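Local coordinates for protein pyruvate kinase (Pseudomonas aeruginosa, PDB 6QXL) that probably catalyses the last step of glycolysis, converting phosphoenolpyruvate and ADP to pyruvate and ATP, and binds glucose-6-phosphate in its alpha/beta domain, at residues E286-S291 and V326-A331; I380-L383 and T389-I392; T96-D101 and Q105-I110. One frame throughout, in Å; residues are numbered along the deposited sequence.

Interaction 1 of 3, residues E286-S291 and V326-A331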
ATOM      1  N   GLU A 286      16.328  -9.285  33.564  1.00 48.91           N
ATOM      2  CA  GLU A 286      17.492  -9.479  34.435  1.00 48.55           C
ATOM      3  C   GLU A 286      17.309  -8.938  35.868  1.00 43.02           C
ATOM      4  O   GLU A 286      17.723  -9.575  36.830  1.00 38.00           O
ATOM      5  CB  GLU A 286      18.731  -8.835  33.804  1.00 48.57           C
ATOM      6  CG  GLU A 286      20.054  -9.326  34.375  1.00 51.19           C
ATOM      7  CD  GLU A 286      20.514 -10.669  33.812  1.00 58.79           C
ATOM      8  OE1 GLU A 286      19.695 -11.435  33.241  1.00 72.47           O
ATOM      9  OE2 GLU A 286      21.712 -10.997  33.941  1.00 57.98           O
ATOM     10  N   SER A 287      16.656  -7.800  36.014  1.00 38.06           N
ATOM     11  CA  SER A 287      16.501  -7.230  37.335  1.00 40.23           C
ATOM     12  C   SER A 287      15.768  -8.178  38.294  1.00 44.52           C
ATOM     13  O   SER A 287      15.917  -8.075  39.511  1.00 46.61           O
ATOM     14  CB  SER A 287      15.795  -5.877  37.289  1.00 37.91           C
ATOM     15  OG  SER A 287      14.392  -6.042  37.255  1.00 40.75           O
ATOM     16  N   MET A 288      14.983  -9.099  37.746  1.00 47.04           N
ATOM     17  CA  MET A 288      14.235 -10.058  38.565  1.00 45.92           C
ATOM     18  C   MET A 288      15.078 -11.168  39.172  1.00 43.91           C
ATOM     19  O   MET A 288      14.579 -11.962  39.945  1.00 41.48           O
ATOM     20  CB  MET A 288      13.065 -10.653  37.772  1.00 45.84           C
ATOM     21  CG  MET A 288      12.012  -9.597  37.406  1.00 47.70           C
ATOM     22  SD  MET A 288      10.417 -10.274  36.956  1.00 46.92           S
ATOM     23  CE  MET A 288       9.835 -10.790  38.559  1.00 52.67           C
ATOM     24  N   ILE A 289      16.356 -11.235  38.830  1.00 42.56           N
ATOM     25  CA  ILE A 289      17.271 -12.017  39.619  1.00 40.01           C
ATOM     26  C   ILE A 289      17.206 -11.631  41.100  1.00 40.09           C
ATOM     27  O   ILE A 289      17.224 -12.506  41.965  1.00 39.15           O
ATOM     28  CB  ILE A 289      18.689 -11.878  39.092  1.00 38.69           C
ATOM     29  CG1 ILE A 289      18.791 -12.647  37.768  1.00 40.67           C
ATOM     30  CG2 ILE A 289      19.697 -12.438  40.090  1.00 39.52           C
ATOM     31  CD1 ILE A 289      19.938 -12.170  36.892  1.00 42.13           C
ATOM     32  N   HIS A 290      17.132 -10.339  41.385  1.00 40.61           N
ATOM     33  CA  HIS A 290      17.130  -9.840  42.770  1.00 46.01           C
ATOM     34  C   HIS A 290      15.868  -9.070  43.145  1.00 45.34           C
ATOM     35  O   HIS A 290      15.781  -8.542  44.237  1.00 47.74           O
ATOM     36  CB  HIS A 290      18.377  -8.970  43.015  1.00 46.33           C
ATOM     37  CG  HIS A 290      19.665  -9.727  42.879  1.00 54.93           C
ATOM     38  ND1 HIS A 290      19.966 -10.831  43.651  1.00 58.99           N
ATOM     39  CD2 HIS A 290      20.723  -9.557  42.046  1.00 58.60           C
ATOM     40  CE1 HIS A 290      21.159 -11.296  43.311  1.00 55.76           C
ATOM     41  NE2 HIS A 290      21.640 -10.540  42.340  1.00 59.58           N
ATOM     42  N   SER A 291      14.887  -8.985  42.263  1.00 45.91           N
ATOM     43  CA  SER A 291      13.687  -8.218  42.561  1.00 44.56           C
ATOM     44  C   SER A 291      12.434  -8.969  42.127  1.00 46.45           C
ATOM     45  O   SER A 291      12.438  -9.666  41.120  1.00 45.60           O
ATOM     46  CB  SER A 291      13.740  -6.863  41.868  1.00 39.72           C
ATOM     47  OG  SER A 291      12.489  -6.215  42.014  1.00 35.33           O
ATOM     48  N   VAL A 326       9.679 -18.021  39.896  1.00 52.09           N
ATOM     49  CA  VAL A 326       8.256 -18.163  39.588  1.00 56.59           C
ATOM     50  C   VAL A 326       7.648 -16.813  39.231  1.00 50.23           C
ATOM     51  O   VAL A 326       6.902 -16.696  38.255  1.00 50.16           O
ATOM     52  CB  VAL A 326       7.499 -18.851  40.735  1.00 59.07           C
ATOM     53  CG1 VAL A 326       6.000 -18.926  40.466  1.00 61.46           C
ATOM     54  CG2 VAL A 326       8.074 -20.245  40.940  1.00 57.90           C
ATOM     55  N   GLU A 327       8.016 -15.790  39.977  1.00 46.40           N
ATOM     56  CA  GLU A 327       7.479 -14.454  39.729  1.00 52.05           C
ATOM     57  C   GLU A 327       7.923 -13.919  38.361  1.00 49.65           C
ATOM     58  O   GLU A 327       7.162 -13.219  37.693  1.00 42.22           O
ATOM     59  CB  GLU A 327       7.876 -13.496  40.843  1.00 50.49           C
ATOM     60  CG  GLU A 327       7.331 -13.893  42.224  1.00 50.50           C
ATOM     61  CD  GLU A 327       8.168 -14.889  43.044  1.00 48.66           C
ATOM     62  OE1 GLU A 327       9.102 -15.567  42.531  1.00 50.69           O
ATOM     63  OE2 GLU A 327       7.899 -14.981  44.243  1.00 54.02           O
ATOM     64  N   ALA A 328       9.138 -14.284  37.934  1.00 48.68           N
ATOM     65  CA  ALA A 328       9.616 -13.916  36.610  1.00 48.53           C
ATOM     66  C   ALA A 328       8.740 -14.508  35.513  1.00 48.15           C
ATOM     67  O   ALA A 328       8.299 -13.787  34.616  1.00 40.74           O
ATOM     68  CB  ALA A 328      11.064 -14.323  36.423  1.00 47.25           C
ATOM     69  N   VAL A 329       8.463 -15.803  35.600  1.00 43.38           N
ATOM     70  CA  VAL A 329       7.609 -16.457  34.615  1.00 39.84           C
ATOM     71  C   VAL A 329       6.223 -15.806  34.604  1.00 39.74           C
ATOM     72  O   VAL A 329       5.693 -15.487  33.545  1.00 36.54           O
ATOM     73  CB  VAL A 329       7.502 -17.966  34.886  1.00 40.85           C
ATOM     74  CG1 VAL A 329       6.364 -18.604  34.061  1.00 40.78           C
ATOM     75  CG2 VAL A 329       8.838 -18.649  34.610  1.00 40.15           C
ATOM     76  N   LYS A 330       5.650 -15.592  35.780  1.00 44.14           N
ATOM     77  CA  LYS A 330       4.336 -14.949  35.863  1.00 47.98           C
ATOM     78  C   LYS A 330       4.334 -13.576  35.192  1.00 45.63           C
ATOM     79  O   LYS A 330       3.433 -13.260  34.415  1.00 46.41           O
ATOM     80  CB  LYS A 330       3.856 -14.829  37.306  1.00 49.20           C
ATOM     81  CG  LYS A 330       3.459 -16.150  37.916  1.00 55.67           C
ATOM     82  CD  LYS A 330       2.694 -15.962  39.229  1.00 59.63           C
ATOM     83  CE  LYS A 330       2.432 -17.302  39.911  1.00 63.33           C
ATOM     84  NZ  LYS A 330       2.146 -17.132  41.366  1.00 68.33           N
ATOM     85  N   ALA A 331       5.368 -12.785  35.473  1.00 44.04           N
ATOM     86  CA  ALA A 331       5.449 -11.431  34.924  1.00 43.68           C
ATOM     87  C   ALA A 331       5.588 -11.488  33.398  1.00 45.83           C
ATOM     88  O   ALA A 331       4.881 -10.784  32.676  1.00 38.45           O
ATOM     89  CB  ALA A 331       6.605 -10.676  35.532  1.00 40.73           C
TER

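Interaction 2 of 3, residues I380-L383 and T389-I392. With G6P (6-O-phosphono-alpha-D-glucopyranose), chain M.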
ATOM      1  N   ILE A 380      -8.979 -23.635  15.071  1.00 36.70           N
ATOM      2  CA  ILE A 380      -8.506 -24.455  13.979  1.00 36.70           C
ATOM      3  C   ILE A 380      -8.080 -25.797  14.521  1.00 37.52           C
ATOM      4  O   ILE A 380      -7.187 -25.876  15.350  1.00 38.18           O
ATOM      5  CB  ILE A 380      -7.318 -23.802  13.266  1.00 39.25           C
ATOM      6  CG1 ILE A 380      -7.754 -22.451  12.672  1.00 43.84           C
ATOM      7  CG2 ILE A 380      -6.739 -24.757  12.222  1.00 37.09           C
ATOM      8  CD1 ILE A 380      -6.700 -21.774  11.879  1.00 48.67           C
ATOM      9  N   ILE A 381      -8.746 -26.857  14.054  1.00 44.38           N
ATOM     10  CA  ILE A 381      -8.455 -28.235  14.419  1.00 42.76           C
ATOM     11  C   ILE A 381      -7.533 -28.757  13.339  1.00 42.79           C
ATOM     12  O   ILE A 381      -7.957 -29.042  12.223  1.00 44.56           O
ATOM     13  CB  ILE A 381      -9.748 -29.055  14.514  1.00 40.80           C
ATOM     14  CG1 ILE A 381     -10.584 -28.538  15.684  1.00 44.14           C
ATOM     15  CG2 ILE A 381      -9.459 -30.542  14.703  1.00 41.50           C
ATOM     16  CD1 ILE A 381     -11.951 -29.200  15.795  1.00 50.22           C
ATOM     17  N   CYS A 382      -6.261 -28.886  13.674  1.00 44.50           N
ATOM     18  CA  CYS A 382      -5.279 -29.345  12.714  1.00 46.00           C
ATOM     19  C   CYS A 382      -4.831 -30.751  13.099  1.00 45.25           C
ATOM     20  O   CYS A 382      -4.061 -30.930  14.039  1.00 44.27           O
ATOM     21  CB  CYS A 382      -4.113 -28.373  12.669  1.00 44.46           C
ATOM     22  SG  CYS A 382      -2.853 -28.906  11.511  1.00 55.58           S
ATOM     23  N   LEU A 383      -5.327 -31.748  12.377  1.00 46.97           N
ATOM     24  CA  LEU A 383      -4.900 -33.121  12.585  1.00 46.21           C
ATOM     25  C   LEU A 383      -3.533 -33.255  11.971  1.00 46.96           C
ATOM     26  O   LEU A 383      -3.383 -33.101  10.767  1.00 47.07           O
ATOM     27  CB  LEU A 383      -5.864 -34.121  11.954  1.00 44.02           C
ATOM     28  CG  LEU A 383      -7.342 -34.009  12.277  1.00 45.96           C
ATOM     29  CD1 LEU A 383      -8.029 -35.291  11.781  1.00 51.27           C
ATOM     30  CD2 LEU A 383      -7.631 -33.757  13.745  1.00 44.16           C
ATOM     31  N   THR A 389       2.163 -29.190   9.757  1.00 37.98           N
ATOM     32  CA  THR A 389       1.068 -28.351   9.306  1.00 39.03           C
ATOM     33  C   THR A 389       0.814 -27.157  10.239  1.00 35.81           C
ATOM     34  O   THR A 389       0.739 -26.046   9.770  1.00 38.35           O
ATOM     35  CB  THR A 389      -0.187 -29.191   9.009  1.00 38.87           C
ATOM     36  OG1 THR A 389       0.102 -30.104   7.957  1.00 36.26           O
ATOM     37  CG2 THR A 389      -1.321 -28.311   8.542  1.00 40.21           C
ATOM     38  N   PRO A 390       0.718 -27.367  11.551  1.00 38.48           N
ATOM     39  CA  PRO A 390       0.517 -26.200  12.434  1.00 40.87           C
ATOM     40  C   PRO A 390       1.774 -25.315  12.575  1.00 39.17           C
ATOM     41  O   PRO A 390       1.655 -24.162  12.942  1.00 41.10           O
ATOM     42  CB  PRO A 390       0.090 -26.813  13.768  1.00 41.92           C
ATOM     43  CG  PRO A 390       0.721 -28.154  13.754  1.00 43.65           C
ATOM     44  CD  PRO A 390       0.686 -28.623  12.317  1.00 42.18           C
ATOM     45  N   LEU A 391       2.953 -25.827  12.245  1.00 35.48           N
ATOM     46  CA  LEU A 391       4.106 -24.960  12.118  1.00 34.69           C
ATOM     47  C   LEU A 391       3.859 -23.882  11.070  1.00 38.27           C
ATOM     48  O   LEU A 391       4.089 -22.702  11.329  1.00 38.15           O
ATOM     49  CB  LEU A 391       5.349 -25.767  11.763  1.00 34.98           C
ATOM     50  CG  LEU A 391       6.608 -24.952  11.430  1.00 34.59           C
ATOM     51  CD1 LEU A 391       7.085 -24.175  12.620  1.00 35.84           C
ATOM     52  CD2 LEU A 391       7.717 -25.841  10.953  1.00 36.62           C
ATOM     53  N   ILE A 392       3.369 -24.279   9.897  1.00 40.77           N
ATOM     54  CA  ILE A 392       3.109 -23.345   8.815  1.00 37.47           C
ATOM     55  C   ILE A 392       1.969 -22.406   9.211  1.00 37.58           C
ATOM     56  O   ILE A 392       2.082 -21.191   9.075  1.00 37.27           O
ATOM     57  CB  ILE A 392       2.769 -24.061   7.525  1.00 39.91           C
ATOM     58  CG1 ILE A 392       3.867 -25.054   7.117  1.00 47.41           C
ATOM     59  CG2 ILE A 392       2.521 -23.067   6.396  1.00 41.93           C
ATOM     60  CD1 ILE A 392       5.255 -24.495   6.998  1.00 49.26           C
TER
HETATM   61  C1  G6P M 501      -3.213 -35.694   9.163  1.00 66.04           C
HETATM   62  C2  G6P M 501      -3.237 -37.195   8.958  1.00 67.39           C
HETATM   63  C3  G6P M 501      -2.646 -37.365   7.565  1.00 64.36           C
HETATM   64  C4  G6P M 501      -1.601 -36.335   7.181  1.00 56.96           C
HETATM   65  C5  G6P M 501      -0.939 -35.948   8.493  1.00 57.88           C
HETATM   66  C6  G6P M 501       0.295 -35.103   8.232  1.00 63.32           C
HETATM   67  O1  G6P M 501      -4.107 -35.511  10.251  1.00 69.92           O
HETATM   68  O2  G6P M 501      -2.553 -37.928  10.007  1.00 59.39           O
HETATM   69  O3  G6P M 501      -3.773 -37.114   6.767  1.00 74.37           O
HETATM   70  O4  G6P M 501      -0.712 -36.832   6.147  1.00 53.71           O
HETATM   71  O5  G6P M 501      -1.860 -35.266   9.342  1.00 57.88           O
HETATM   72  O6  G6P M 501       0.602 -34.169   9.251  1.00 59.97           O
HETATM   73  P   G6P M 501       1.997 -33.299   9.182  1.00 56.21           P
HETATM   74  O1P G6P M 501       3.042 -34.073   9.949  1.00 61.83           O
HETATM   75  O2P G6P M 501       1.275 -32.175   9.890  1.00 40.07           O
HETATM   76  O3P G6P M 501       2.617 -33.137   7.770  1.00 46.90           O

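Interaction 3 of 3, residues T96-D101 and Q105-I110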
ATOM      1  N   THR A  96      48.939 -19.408  28.374  1.00 34.61           N
ATOM      2  CA  THR A  96      48.845 -20.842  28.141  1.00 35.20           C
ATOM      3  C   THR A  96      49.863 -21.617  28.927  1.00 32.77           C
ATOM      4  O   THR A  96      49.694 -22.809  29.144  1.00 35.89           O
ATOM      5  CB  THR A  96      49.027 -21.173  26.640  1.00 33.46           C
ATOM      6  OG1 THR A  96      50.280 -20.703  26.221  1.00 32.42           O
ATOM      7  CG2 THR A  96      47.895 -20.532  25.799  1.00 36.34           C
ATOM      8  N   SER A  97      50.910 -20.981  29.403  1.00 34.24           N
ATOM      9  CA  SER A  97      51.944 -21.659  30.199  1.00 35.86           C
ATOM     10  C   SER A  97      51.747 -21.468  31.721  1.00 33.61           C
ATOM     11  O   SER A  97      52.438 -22.058  32.533  1.00 31.39           O
ATOM     12  CB  SER A  97      53.353 -21.220  29.708  1.00 38.03           C
ATOM     13  OG  SER A  97      53.555 -19.887  29.900  1.00 37.20           O
ATOM     14  N   HIS A  98      50.819 -20.625  32.161  1.00 33.25           N
ATOM     15  CA  HIS A  98      50.389 -20.556  33.526  1.00 30.12           C
ATOM     16  C   HIS A  98      49.533 -21.714  33.997  1.00 32.33           C
ATOM     17  O   HIS A  98      48.632 -22.162  33.303  1.00 35.01           O
ATOM     18  CB  HIS A  98      49.734 -19.238  33.852  1.00 31.10           C
ATOM     19  CG  HIS A  98      49.769 -18.934  35.330  1.00 34.02           C
ATOM     20  ND1 HIS A  98      50.841 -18.273  35.902  1.00 32.84           N
ATOM     21  CD2 HIS A  98      48.868 -19.139  36.318  1.00 32.00           C
ATOM     22  CE1 HIS A  98      50.605 -18.088  37.181  1.00 30.75           C
ATOM     23  NE2 HIS A  98      49.419 -18.592  37.457  1.00 32.75           N
ATOM     24  N   ALA A  99      49.833 -22.208  35.185  1.00 35.96           N
ATOM     25  CA  ALA A  99      49.128 -23.403  35.740  1.00 35.35           C
ATOM     26  C   ALA A  99      47.619 -23.082  35.906  1.00 38.00           C
ATOM     27  O   ALA A  99      47.224 -21.998  36.363  1.00 36.93           O
ATOM     28  CB  ALA A  99      49.746 -23.803  37.064  1.00 35.71           C
ATOM     29  N   ARG A 100      46.839 -24.053  35.594  1.00 40.83           N
ATOM     30  CA  ARG A 100      45.395 -23.989  35.574  1.00 48.73           C
ATOM     31  C   ARG A 100      44.742 -23.761  36.940  1.00 48.50           C
ATOM     32  O   ARG A 100      43.667 -23.178  37.028  1.00 41.42           O
ATOM     33  CB  ARG A 100      44.731 -25.212  34.944  1.00 55.69           C
ATOM     34  CG  ARG A 100      45.381 -25.639  33.632  1.00 69.67           C
ATOM     35  CD  ARG A 100      44.789 -24.832  32.462  1.00 71.87           C
ATOM     36  NE  ARG A 100      45.792 -23.902  31.906  1.00 73.25           N
ATOM     37  CZ  ARG A 100      46.607 -24.123  30.917  1.00 62.04           C
ATOM     38  NH1 ARG A 100      46.546 -25.210  30.193  1.00 60.47           N
ATOM     39  NH2 ARG A 100      47.503 -23.187  30.646  1.00 61.17           N
ATOM     40  N   ASP A 101      45.457 -24.150  38.015  1.00 52.67           N
ATOM     41  CA  ASP A 101      44.901 -23.983  39.345  1.00 49.09           C
ATOM     42  C   ASP A 101      45.436 -22.756  40.079  1.00 40.92           C
ATOM     43  O   ASP A 101      44.890 -22.443  41.120  1.00 40.96           O
ATOM     44  CB  ASP A 101      45.242 -25.213  40.161  1.00 57.24           C
ATOM     45  CG  ASP A 101      44.487 -26.420  39.727  1.00 72.22           C
ATOM     46  OD1 ASP A 101      43.293 -26.277  39.412  1.00 76.24           O
ATOM     47  OD2 ASP A 101      44.992 -27.580  39.883  1.00 85.04           O
ATOM     48  N   GLN A 105      46.133 -12.412  41.071  1.00 40.42           N
ATOM     49  CA  GLN A 105      45.679 -11.071  40.758  1.00 39.49           C
ATOM     50  C   GLN A 105      46.290 -10.511  39.468  1.00 39.66           C
ATOM     51  O   GLN A 105      45.816  -9.501  38.958  1.00 40.02           O
ATOM     52  CB  GLN A 105      46.086 -10.191  41.982  1.00 42.11           C
ATOM     53  CG  GLN A 105      45.733  -8.716  41.922  1.00 47.48           C
ATOM     54  CD  GLN A 105      44.267  -8.455  42.133  1.00 51.01           C
ATOM     55  OE1 GLN A 105      43.540  -9.182  42.887  1.00 51.16           O
ATOM     56  NE2 GLN A 105      43.772  -7.421  41.449  1.00 57.18           N
ATOM     57  N   GLU A 106      47.354 -11.146  38.952  1.00 38.90           N
ATOM     58  CA  GLU A 106      48.063 -10.640  37.790  1.00 40.47           C
ATOM     59  C   GLU A 106      47.965 -11.515  36.549  1.00 36.81           C
ATOM     60  O   GLU A 106      48.196 -11.038  35.423  1.00 36.72           O
ATOM     61  CB  GLU A 106      49.529 -10.436  38.109  1.00 47.62           C
ATOM     62  CG  GLU A 106      49.805  -9.431  39.218  1.00 53.64           C
ATOM     63  CD  GLU A 106      51.214  -9.568  39.782  1.00 64.76           C
ATOM     64  OE1 GLU A 106      52.115  -9.574  38.919  1.00 68.79           O
ATOM     65  OE2 GLU A 106      51.422  -9.698  41.042  1.00 73.32           O
ATOM     66  N   VAL A 107      47.638 -12.796  36.711  1.00 34.19           N
ATOM     67  CA  VAL A 107      47.610 -13.708  35.592  1.00 35.03           C
ATOM     68  C   VAL A 107      46.689 -14.872  35.885  1.00 34.18           C
ATOM     69  O   VAL A 107      46.583 -15.305  37.031  1.00 35.57           O
ATOM     70  CB  VAL A 107      49.049 -14.226  35.242  1.00 35.86           C
ATOM     71  CG1 VAL A 107      49.664 -14.963  36.423  1.00 33.16           C
ATOM     72  CG2 VAL A 107      49.016 -15.122  34.028  1.00 37.51           C
ATOM     73  N   VAL A 108      46.061 -15.389  34.832  1.00 32.87           N
ATOM     74  CA  VAL A 108      45.313 -16.639  34.893  1.00 32.32           C
ATOM     75  C   VAL A 108      45.669 -17.459  33.658  1.00 31.19           C
ATOM     76  O   VAL A 108      46.053 -16.916  32.619  1.00 34.78           O
ATOM     77  CB  VAL A 108      43.783 -16.396  34.979  1.00 33.49           C
ATOM     78  CG1 VAL A 108      43.230 -15.789  33.675  1.00 34.10           C
ATOM     79  CG2 VAL A 108      43.027 -17.680  35.323  1.00 34.74           C
ATOM     80  N   GLY A 109      45.553 -18.764  33.792  1.00 30.56           N
ATOM     81  CA  GLY A 109      45.766 -19.666  32.698  1.00 34.20           C
ATOM     82  C   GLY A 109      44.587 -19.803  31.782  1.00 36.61           C
ATOM     83  O   GLY A 109      43.489 -19.351  32.106  1.00 33.16           O
ATOM     84  N   ILE A 110      44.812 -20.393  30.616  1.00 40.86           N
ATOM     85  CA  ILE A 110      43.735 -20.645  29.672  1.00 47.78           C
ATOM     86  C   ILE A 110      44.096 -21.882  28.839  1.00 50.36           C
ATOM     87  O   ILE A 110      45.262 -22.027  28.348  1.00 48.13           O
ATOM     88  CB  ILE A 110      43.573 -19.450  28.758  1.00 46.56           C
ATOM     89  CG1 ILE A 110      44.974 -19.038  28.258  1.00 48.13           C
ATOM     90  CG2 ILE A 110      42.801 -18.294  29.284  1.00 50.11           C
ATOM     91  CD1 ILE A 110      45.071 -18.013  27.154  1.00 49.12           C
TER
HETATM   92  O   HOH W   1      45.361 -20.395  36.226  1.00 33.29           O

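Interaction 1 of 3, residues E286-S291 and V326-A331
Met-288 reaches from its loop to the helix 325-340 and, of residues 286-291, makes the whole of this contact by itself, meeting Glu-327, Ala-328 and Ala-331. The apolar packing centres on its sulfur. SD lies 3.7 Å from the CA of Ala-328 and 4.1 Å from the CB of Ala-331, one helical turn further on, so the thioether rests against the face of the helix on which the two alanines lie. A second set of contacts involves the helix backbone. The methyl CE bends off the chain at chi3 (73°) and settles over the peptide link between two residues, 3.7 Å from the carbonyl carbon of Glu-327 and 3.6 Å from the N of Ala-328. The CB of Glu-327 borders the same methyl at 4.0 Å. No hydrogen bond crosses between the segments; the loop has polar bonds elsewhere, Ser-287 with Glu-298 and His-290 with Glu-323. Pro-294 also touches Met-288, while Ala-328 touches Leu-315 of barrel strand 312-315. The site belongs to the outer layer of the TIM barrel, where the loop after strand 277-281 meets helix 325-340, which follows strand 312-315 and the short helix 317-320. Chemically, the contact is apolar, probably held mainly by dispersion: a flexible, polarisable thioether packs against small alanine surfaces that let it come down to the helix backbone, so shape rather than directed bonding sets its geometry.

Interaction 2 of 3, residues I380-L383 and T389-I392
A single sulfur carries the protein part of this contact: SG of Cys-382, near the end of strand 377-383, sits against the beginning of helix 388-394, touching both Thr-389 and Pro-390. It lies 3.4 Å from the methyl CG2 of Thr-389 and 3.6 Å from the CD of Pro-390, and no hydrogen bond joins the two segments directly. The thiol comes to this place because SG stands opposite the backbone N of its own residue (chi1 179°). In Thr-389 the two branches divide the work. Its methyl packs on the sulfur, whereas the other branch and the backbone face the phosphate of glucose-6-phosphate. The N of Thr-389 gives a fairly straight bond of 3.1 Å to O2P, with an N-H...O angle of 161°. OG1 stands at the same distance from O2P and is also hydrogen-bonded to Thr-470. At the strand end the carbonyl of Leu-383 lies near the sugar hydroxyl O1, whose modelled place is doubtful. Thr-384, Ser-386 and Gly-469 help complete the pocket, which is consistent with the allosteric regulator site of this enzyme. Strand, loop and helix form the first half of a beta-alpha-beta unit whose next strand is 402-406. Binding the phosphate at the helix's N-terminal end implies a probable favourable contribution from the helix dipole, while the buried thiol supplies apolar packing behind the threonine that faces the ligand.

Interaction 3 of 3, residues T96-D101 and Q105-I110
His-98 lies across Val-107, and its side chain can be traced outward from the loop onto the edge strand 107-109. CB starts 4.2 Å from the CA of Gly-109 and equally far from CG2 of Val-107. CG follows, anti to the N of its own residue (chi1 -158°), and comes within 4.1 Å of both valine methyls. Beyond it the ring spreads over one methyl: ND1 is 3.6 Å from CG1 of Val-107, and CE1 is nearer still at 3.4 Å. This is a CH-pi contact, with CG1 at 3.6 Å from the ring centroid and 25° off its normal. CD2 comes obliquely to the N of Gly-109, and NE2 at the tip is hydrogen-bonded to the carbonyl of Ala-102. A water links the two segments where no direct bond does, giving to the O of Ala-99 and accepting from the N of Gly-109. Arg-100 doubles back so that NH2 bonds the O of Thr-96 at 2.7 Å, approaching from above the carbonyl plane, while the O of Ile-110 lies over one guanidinium face without bonding. Thr-96 and Ile-110 meet through their CG2 and CD1 methyls. The loop that connects the parallel neighbours 91-95 and 107-109 thus packs back on the second of them; Val-108 touches Phe-92 and Phe-94 of 91-95, and Ile-110 packs on helix 113-118.

The three contacts lie in three separate parts of the chain. Interactions 1 and 3 have centres 36 Å apart: one belongs to the TIM barrel's outer layer, the other to the beta-rich domain. Interaction 2 lies in the alpha/beta domain, 33 Å from interaction 1 and 55 Å from interaction 3, centre to centre, interactions 2 and 3 lying on opposite sides of the chain's centre. No two touch; even the closest pairs keep nearest atoms about 22 Å apart. Interaction 2 alone meets glucose-6-phosphate, while the magnesium ion is held by Glu-223 and Asp-250, outside all three contacts.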